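Local coordinates for protein predicted zincin-like metalloprotease (Acidothermus cellulolyticus 11B, PDB 3E11) that is of unknown function but is predicted to be a zincin-like metalloprotease and can bind calcium, at residues 21-25 / 109-114. Residues are numbered along the deposited sequence.
Sequences IPEEF and LHELGY
No direct hydrogen bond joins 21-25 to 109-114; the polar link is a single water that donates to both E24 OE2 (2.7 Å) and L112 O (2.5 Å). The backbones stay apart, the nearest CA atoms, of E24 and L112, being 8.5 Å from each other, and side chains fill the interval. P22 is in the polyproline-II region (phi/psi -59/145), and E23-F25 then form a short 3-10 turn in which F25 N bonds to P22 O at 3.0 Å. E24 (chi1 p, chi2 -92°) carries the water's carboxylate ligand. The C-terminal helix ends in a type I turn, H110-G113, and a Schellman motif: Y114 N reaches L109 O at 2.8 Å, G113 N bonds weakly to H110 O at 3.3 Å, and G113, at phi 85°, is the C-prime residue. The Y114 CA-to-CB bond points toward 21-25. F25 (m) extends its buried ring among three residues, with CE1 4.0 Å from L109 CD2, CZ 4.0 Å from L112 CB and CE2 4.2 Å from Y114 CE1. Y114 (m) meets P22 at its ring edge, P22 CG lying 3.9 Å from Y114 CE1, while P22 CD approaches Y114 OH to 3.3 Å. A very short bond, H110 ND1 to Y114 OXT, 2.4 Å, holds the terminal carboxylate. F25 packs on V95 and L109 on A99 of helix 83-101, where Y114 touches H96 of an HExxH pattern, consistent with the zincin family, although no metal is bound there. Cohesion is thus mainly apolar, with water bridging E24 OE2 and L112 O, acceptors 4.2 Å apart that cannot hydrogen-bond each other directly.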
ATOM      1  N   ILE A  21       6.211   7.844  -3.563  1.00 10.19           N
ATOM      2  CA  ILE A  21       5.439   8.426  -2.480  1.00 10.50           C
ATOM      3  C   ILE A  21       5.998   9.801  -2.133  1.00 10.06           C
ATOM      4  O   ILE A  21       7.199   9.953  -1.930  1.00 10.41           O
ATOM      5  CB  ILE A  21       5.424   7.525  -1.256  1.00 10.88           C
ATOM      6  CG1 ILE A  21       4.483   6.330  -1.547  1.00 11.18           C
ATOM      7  CG2 ILE A  21       4.983   8.294  -0.003  1.00 12.35           C
ATOM      8  CD1 ILE A  21       4.514   5.287  -0.489  1.00 12.01           C
ATOM      9  N   PRO A  22       5.138  10.816  -2.081  1.00 10.40           N
ATOM     10  CA  PRO A  22       5.637  12.138  -1.735  1.00 10.19           C
ATOM     11  C   PRO A  22       6.304  12.213  -0.371  1.00  9.82           C
ATOM     12  O   PRO A  22       5.899  11.485   0.564  1.00  7.93           O
ATOM     13  CB  PRO A  22       4.370  13.001  -1.789  1.00 10.98           C
ATOM     14  CG  PRO A  22       3.522  12.331  -2.772  1.00 11.75           C
ATOM     15  CD  PRO A  22       3.715  10.870  -2.486  1.00 10.97           C
ATOM     16  N   GLU A  23       7.337  13.053  -0.285  1.00 10.13           N
ATOM     17  CA  GLU A  23       8.165  13.174   0.907  1.00 11.16           C
ATOM     18  C   GLU A  23       7.343  13.535   2.138  1.00  9.89           C
ATOM     19  O   GLU A  23       7.759  13.209   3.232  1.00 10.30           O
ATOM     20  CB  GLU A  23       9.295  14.208   0.736  1.00 11.90           C
ATOM     21  CG  GLU A  23      10.496  13.714  -0.096  1.00 14.41           C
ATOM     22  N   GLU A  24       6.196  14.205   1.983  1.00  9.46           N
ATOM     23  CA  GLU A  24       5.397  14.549   3.164  1.00  9.70           C
ATOM     24  C   GLU A  24       4.834  13.305   3.896  1.00  8.69           C
ATOM     25  O   GLU A  24       4.505  13.400   5.068  1.00  8.55           O
ATOM     26  CB  GLU A  24       4.266  15.560   2.861  1.00 10.71           C
ATOM     27  CG  GLU A  24       3.351  15.226   1.688  1.00 12.71           C
ATOM     28  CD  GLU A  24       3.821  15.825   0.358  1.00 14.44           C
ATOM     29  OE1 GLU A  24       5.061  15.898   0.112  1.00 13.30           O
ATOM     30  OE2 GLU A  24       2.934  16.216  -0.464  1.00 19.26           O
ATOM     31  N   PHE A  25       4.769  12.159   3.210  1.00  7.84           N
ATOM     32  CA  PHE A  25       4.298  10.899   3.796  1.00  7.33           C
ATOM     33  C   PHE A  25       5.433   9.939   4.219  1.00  6.77           C
ATOM     34  O   PHE A  25       5.170   8.855   4.704  1.00  6.33           O
ATOM     35  CB  PHE A  25       3.422  10.178   2.757  1.00  8.41           C
ATOM     36  CG  PHE A  25       2.213  10.954   2.374  1.00  7.61           C
ATOM     37  CD1 PHE A  25       1.163  11.085   3.263  1.00  7.54           C
ATOM     38  CD2 PHE A  25       2.133  11.579   1.156  1.00 10.63           C
ATOM     39  CE1 PHE A  25       0.066  11.825   2.938  1.00  7.98           C
ATOM     40  CE2 PHE A  25       1.009  12.309   0.820  1.00 12.14           C
ATOM     41  CZ  PHE A  25      -0.016  12.428   1.719  1.00  8.46           C
ATOM     42  N   LEU A 109      -6.365  14.896   2.544  1.00 18.29           N
ATOM     43  CA  LEU A 109      -5.549  14.295   1.489  1.00 19.78           C
ATOM     44  C   LEU A 109      -5.689  14.999   0.163  1.00 20.78           C
ATOM     45  O   LEU A 109      -4.723  15.077  -0.586  1.00 21.11           O
ATOM     46  CB  LEU A 109      -5.908  12.822   1.284  1.00 20.12           C
ATOM     47  CG  LEU A 109      -5.486  11.861   2.383  1.00 21.14           C
ATOM     48  CD1 LEU A 109      -6.090  10.467   2.113  1.00 21.68           C
ATOM     49  CD2 LEU A 109      -3.956  11.825   2.482  1.00 23.09           C
ATOM     50  N   HIS A 110      -6.889  15.496  -0.145  1.00 21.29           N
ATOM     51  CA  HIS A 110      -7.087  16.255  -1.362  1.00 22.44           C
ATOM     52  C   HIS A 110      -6.237  17.514  -1.305  1.00 23.10           C
ATOM     53  O   HIS A 110      -5.703  17.945  -2.319  1.00 23.21           O
ATOM     54  CB  HIS A 110      -8.563  16.619  -1.552  1.00 22.89           C
ATOM     55  CG  HIS A 110      -9.450  15.442  -1.820  1.00 23.78           C
ATOM     56  ND1 HIS A 110      -9.027  14.334  -2.526  1.00 24.80           N
ATOM     57  CD2 HIS A 110     -10.747  15.212  -1.503  1.00 24.31           C
ATOM     58  CE1 HIS A 110     -10.019  13.466  -2.618  1.00 24.41           C
ATOM     59  NE2 HIS A 110     -11.076  13.977  -2.011  1.00 25.19           N
ATOM     60  N   GLU A 111      -6.112  18.093  -0.107  1.00 24.02           N
ATOM     61  CA  GLU A 111      -5.154  19.174   0.147  1.00 24.89           C
ATOM     62  C   GLU A 111      -3.684  18.706   0.081  1.00 25.76           C
ATOM     63  O   GLU A 111      -2.782  19.526   0.038  1.00 25.91           O
ATOM     64  CB  GLU A 111      -5.414  19.813   1.513  1.00 24.85           C
ATOM     65  CG  GLU A 111      -6.793  20.423   1.672  1.00 24.30           C
ATOM     66  CD  GLU A 111      -7.062  20.890   3.088  1.00 24.86           C
ATOM     67  OE1 GLU A 111      -6.224  20.620   3.978  1.00 27.16           O
ATOM     68  OE2 GLU A 111      -8.103  21.535   3.317  1.00 23.22           O
ATOM     69  N   LEU A 112      -3.458  17.394   0.084  1.00 26.97           N
ATOM     70  CA  LEU A 112      -2.123  16.809  -0.074  1.00 27.92           C
ATOM     71  C   LEU A 112      -1.953  16.048  -1.413  1.00 28.88           C
ATOM     72  O   LEU A 112      -1.026  15.236  -1.569  1.00 28.89           O
ATOM     73  CB  LEU A 112      -1.830  15.896   1.116  1.00 28.10           C
ATOM     74  CG  LEU A 112      -1.724  16.621   2.470  1.00 28.39           C
ATOM     75  CD1 LEU A 112      -1.994  15.671   3.653  1.00 28.29           C
ATOM     76  CD2 LEU A 112      -0.356  17.288   2.605  1.00 29.41           C
ATOM     77  N   GLY A 113      -2.865  16.304  -2.360  1.00 29.46           N
ATOM     78  CA  GLY A 113      -2.760  15.794  -3.725  1.00 30.09           C
ATOM     79  C   GLY A 113      -3.306  14.395  -3.953  1.00 31.24           C
ATOM     80  O   GLY A 113      -3.076  13.811  -5.019  1.00 31.22           O
ATOM     81  N   TYR A 114      -4.008  13.845  -2.963  1.00 31.89           N
ATOM     82  CA  TYR A 114      -4.706  12.565  -3.118  1.00 32.67           C
ATOM     83  C   TYR A 114      -6.174  12.714  -2.679  1.00 33.58           C
ATOM     84  O   TYR A 114      -6.696  11.991  -1.814  1.00 34.53           O
ATOM     85  CB  TYR A 114      -3.986  11.455  -2.336  1.00 32.42           C
ATOM     86  CG  TYR A 114      -2.609  11.111  -2.890  1.00 32.30           C
ATOM     87  CD1 TYR A 114      -1.514  11.951  -2.664  1.00 32.35           C
ATOM     88  CD2 TYR A 114      -2.402   9.949  -3.641  1.00 31.14           C
ATOM     89  CE1 TYR A 114      -0.247  11.644  -3.175  1.00 32.78           C
ATOM     90  CE2 TYR A 114      -1.135   9.631  -4.159  1.00 31.29           C
ATOM     91  CZ  TYR A 114      -0.063  10.479  -3.920  1.00 31.57           C
ATOM     92  OH  TYR A 114       1.186  10.198  -4.422  1.00 31.22           O
ATOM     93  OXT TYR A 114      -6.885  13.595  -3.190  1.00 34.06           O
TER
HETATM   94  O   HOH W   1       1.347  14.986  -2.297  1.00 28.09           O